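Local atomic coordinates of metallophosphoesterase (Clostridium thermocellum, PDB entry 4J6O), a protein that probably removes phosphate from 2',3'-phosphate RNA ends as the manganese-dependent phosphatase component of the bacterial Pnkp-Hen1 RNA repair system. Residues D15-H21 with V60-L66. Residues are numbered along the deposited sequence.
Sequences DIIGDIH and VLFLGDL. With MN (manganese (II) ion), chain J.
A manganese ion joins the ends of the two segments: Asp19 OD2 and Asp65 OD2 each bind it at 2.2 Å and His21 NE2 at 2.3 Å, with water 3 at 2.3 Å and two atoms from outside the segments. Asp19 and His21 form the DxH motif of calcineurin-like phosphoesterases and Gly64-Asp65 open GDxxDR, in loops that follow adjacent parallel strands. Asp19 OD2 and Asp65 OD2 come within 3.1 Å because both bind the cation; Asp65 OD1 accepts from His96 N, and His21 ND1 bonds Val67 O. His21 N donates to Asp65 O (2.9 Å), tying loop to loop.

Upstream, strands 15-17 and 60-62 run parallel, axes 4.6 Å apart at 21°, pairing Asp15 with Val60, Ile16 with Leu61 and Ile17 with Phe62. Leu61 N bonds Asp15 O (2.8 Å), Ile17 N bonds Leu61 O (2.9 Å) and Leu63 N bonds Ile17 O (3.0 Å). Regular pairing then ends, though the loops stay side by side. At Gly64 (phi 87°, psi -165°) a CB would press against Leu63 O, hence glycine.

Buried Asp15 is satisfied by Arg58 and Tyr36. Ile16 and Leu61 pack against strand 151-154 of the second sheet; on the opposite face Val60 and Phe62 fill space against helices 24-33 and 73-86, and Ile17 touches 24-33. Ile20, chi1 m and chi2 t, brings CD1 to 3.5 Å from Phe62 CD1 and 3.9 Å from Leu66 CD2.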
loop_
_atom_site.group_PDB
_atom_site.type_symbol
_atom_site.label_atom_id
_atom_site.label_comp_id
_atom_site.label_asym_id
_atom_site.label_seq_id
_atom_site.Cartn_x
_atom_site.Cartn_y
_atom_site.Cartn_z
ATOM N N ASP A 15 -7.059 1.214 -10.593
ATOM C CA ASP A 15 -7.672 1.761 -9.390
ATOM C C ASP A 15 -6.661 1.568 -8.302
ATOM O O ASP A 15 -6.227 0.435 -8.040
ATOM C CB ASP A 15 -8.979 1.039 -9.112
ATOM C CG ASP A 15 -9.985 1.283 -10.222
ATOM O OD1 ASP A 15 -10.214 2.451 -10.560
ATOM O OD2 ASP A 15 -10.511 0.298 -10.755
ATOM N N ILE A 16 -6.208 2.695 -7.778
ATOM C CA ILE A 16 -5.023 2.723 -6.896
ATOM C C ILE A 16 -5.500 2.894 -5.462
ATOM O O ILE A 16 -6.273 3.812 -5.179
ATOM C CB ILE A 16 -4.090 3.889 -7.282
ATOM C CG1 ILE A 16 -3.735 3.826 -8.776
ATOM C CG2 ILE A 16 -2.805 3.841 -6.414
ATOM C CD1 ILE A 16 -3.019 5.048 -9.264
ATOM N N ILE A 17 -5.124 1.970 -4.565
ATOM C CA ILE A 17 -5.809 1.902 -3.245
ATOM C C ILE A 17 -4.749 2.142 -2.146
ATOM O O ILE A 17 -3.657 1.553 -2.176
ATOM C CB ILE A 17 -6.476 0.538 -3.047
ATOM C CG1 ILE A 17 -7.661 0.417 -4.041
ATOM C CG2 ILE A 17 -7.067 0.406 -1.640
ATOM C CD1 ILE A 17 -8.380 -0.883 -4.044
ATOM N N GLY A 18 -5.100 2.982 -1.168
ATOM C CA GLY A 18 -4.182 3.332 -0.079
ATOM C C GLY A 18 -4.153 2.286 1.029
ATOM O O GLY A 18 -4.592 1.156 0.880
ATOM N N ASP A 19 -3.545 2.672 2.159
ATOM C CA ASP A 19 -3.257 1.694 3.210
ATOM C C ASP A 19 -4.511 1.009 3.734
ATOM O O ASP A 19 -5.454 1.663 4.209
ATOM C CB ASP A 19 -2.634 2.422 4.401
ATOM C CG ASP A 19 -1.432 3.233 4.049
ATOM O OD1 ASP A 19 -1.374 4.007 3.048
ATOM O OD2 ASP A 19 -0.475 3.164 4.899
ATOM N N ILE A 20 -4.449 -0.310 3.728
ATOM C CA ILE A 20 -5.551 -1.128 4.149
ATOM C C ILE A 20 -5.485 -1.554 5.613
ATOM O O ILE A 20 -6.518 -1.540 6.284
ATOM C CB ILE A 20 -5.665 -2.343 3.220
ATOM C CG1 ILE A 20 -5.965 -1.850 1.770
ATOM C CG2 ILE A 20 -6.721 -3.316 3.715
ATOM C CD1 ILE A 20 -5.619 -2.913 0.681
ATOM N N HIS A 21 -4.239 -1.879 6.082
ATOM C CA HIS A 21 -4.038 -2.187 7.503
ATOM C C HIS A 21 -5.177 -3.097 8.031
ATOM O O HIS A 21 -5.828 -2.803 9.047
ATOM C CB HIS A 21 -3.955 -0.895 8.320
ATOM C CG HIS A 21 -2.662 -0.174 8.145
ATOM N ND1 HIS A 21 -1.449 -0.786 8.387
ATOM C CD2 HIS A 21 -2.383 1.098 7.788
ATOM C CE1 HIS A 21 -0.474 0.062 8.126
ATOM N NE2 HIS A 21 -1.011 1.219 7.780
ATOM N N VAL A 60 -6.006 -3.206 -10.326
ATOM C CA VAL A 60 -5.797 -2.537 -9.045
ATOM C C VAL A 60 -4.301 -2.391 -8.781
ATOM O O VAL A 60 -3.511 -3.342 -8.977
ATOM C CB VAL A 60 -6.409 -3.341 -7.875
ATOM C CG1 VAL A 60 -6.088 -2.624 -6.506
ATOM C CG2 VAL A 60 -7.913 -3.505 -8.027
ATOM N N LEU A 61 -3.936 -1.240 -8.226
ATOM C CA LEU A 61 -2.563 -1.037 -7.742
ATOM C C LEU A 61 -2.624 -0.757 -6.255
ATOM O O LEU A 61 -3.206 0.242 -5.857
ATOM C CB LEU A 61 -1.925 0.166 -8.449
ATOM C CG LEU A 61 -1.858 0.086 -9.969
ATOM C CD1 LEU A 61 -1.198 1.378 -10.463
ATOM C CD2 LEU A 61 -1.079 -1.128 -10.461
ATOM N N PHE A 62 -2.067 -1.663 -5.437
ATOM C CA PHE A 62 -2.108 -1.480 -3.977
ATOM C C PHE A 62 -0.856 -0.762 -3.572
ATOM O O PHE A 62 0.230 -1.132 -4.030
ATOM C CB PHE A 62 -2.180 -2.832 -3.259
ATOM C CG PHE A 62 -3.507 -3.561 -3.412
ATOM C CD1 PHE A 62 -4.619 -3.187 -2.668
ATOM C CD2 PHE A 62 -3.644 -4.629 -4.311
ATOM C CE1 PHE A 62 -5.845 -3.871 -2.819
ATOM C CE2 PHE A 62 -4.887 -5.307 -4.458
ATOM C CZ PHE A 62 -5.980 -4.923 -3.704
ATOM N N LEU A 63 -1.010 0.200 -2.655
ATOM C CA LEU A 63 0.114 1.046 -2.213
ATOM C C LEU A 63 0.803 0.467 -0.989
ATOM O O LEU A 63 1.767 1.071 -0.448
ATOM C CB LEU A 63 -0.334 2.465 -1.977
ATOM C CG LEU A 63 -0.861 3.190 -3.204
ATOM C CD1 LEU A 63 -1.198 4.639 -2.808
ATOM C CD2 LEU A 63 0.222 3.192 -4.280
ATOM N N GLY A 64 0.367 -0.710 -0.606
ATOM C CA GLY A 64 0.989 -1.453 0.480
ATOM C C GLY A 64 0.445 -1.084 1.848
ATOM O O GLY A 64 -0.624 -0.444 1.966
ATOM N N ASP A 65 1.158 -1.470 2.888
ATOM C CA ASP A 65 0.683 -1.398 4.297
ATOM C C ASP A 65 -0.637 -2.169 4.399
ATOM O O ASP A 65 -1.678 -1.659 4.828
ATOM C CB ASP A 65 0.557 0.031 4.792
ATOM C CG ASP A 65 1.833 0.494 5.557
ATOM O OD1 ASP A 65 2.826 -0.241 5.471
ATOM O OD2 ASP A 65 1.842 1.556 6.194
ATOM N N LEU A 66 -0.573 -3.419 3.938
ATOM C CA LEU A 66 -1.706 -4.390 4.008
ATOM C C LEU A 66 -1.923 -4.906 5.415
ATOM O O LEU A 66 -3.061 -5.233 5.792
ATOM C CB LEU A 66 -1.390 -5.598 3.085
ATOM C CG LEU A 66 -1.004 -5.269 1.664
ATOM C CD1 LEU A 66 -0.746 -6.637 0.966
ATOM C CD2 LEU A 66 -2.095 -4.478 0.941
HETATM MN MN MN J . 0.296 2.882 6.899
HETATM O O HOH W 1 -2.717 -0.880 -0.129
HETATM O O HOH W 2 -0.126 2.301 1.334
HETATM O O HOH W 3 -1.275 4.454 7.525
#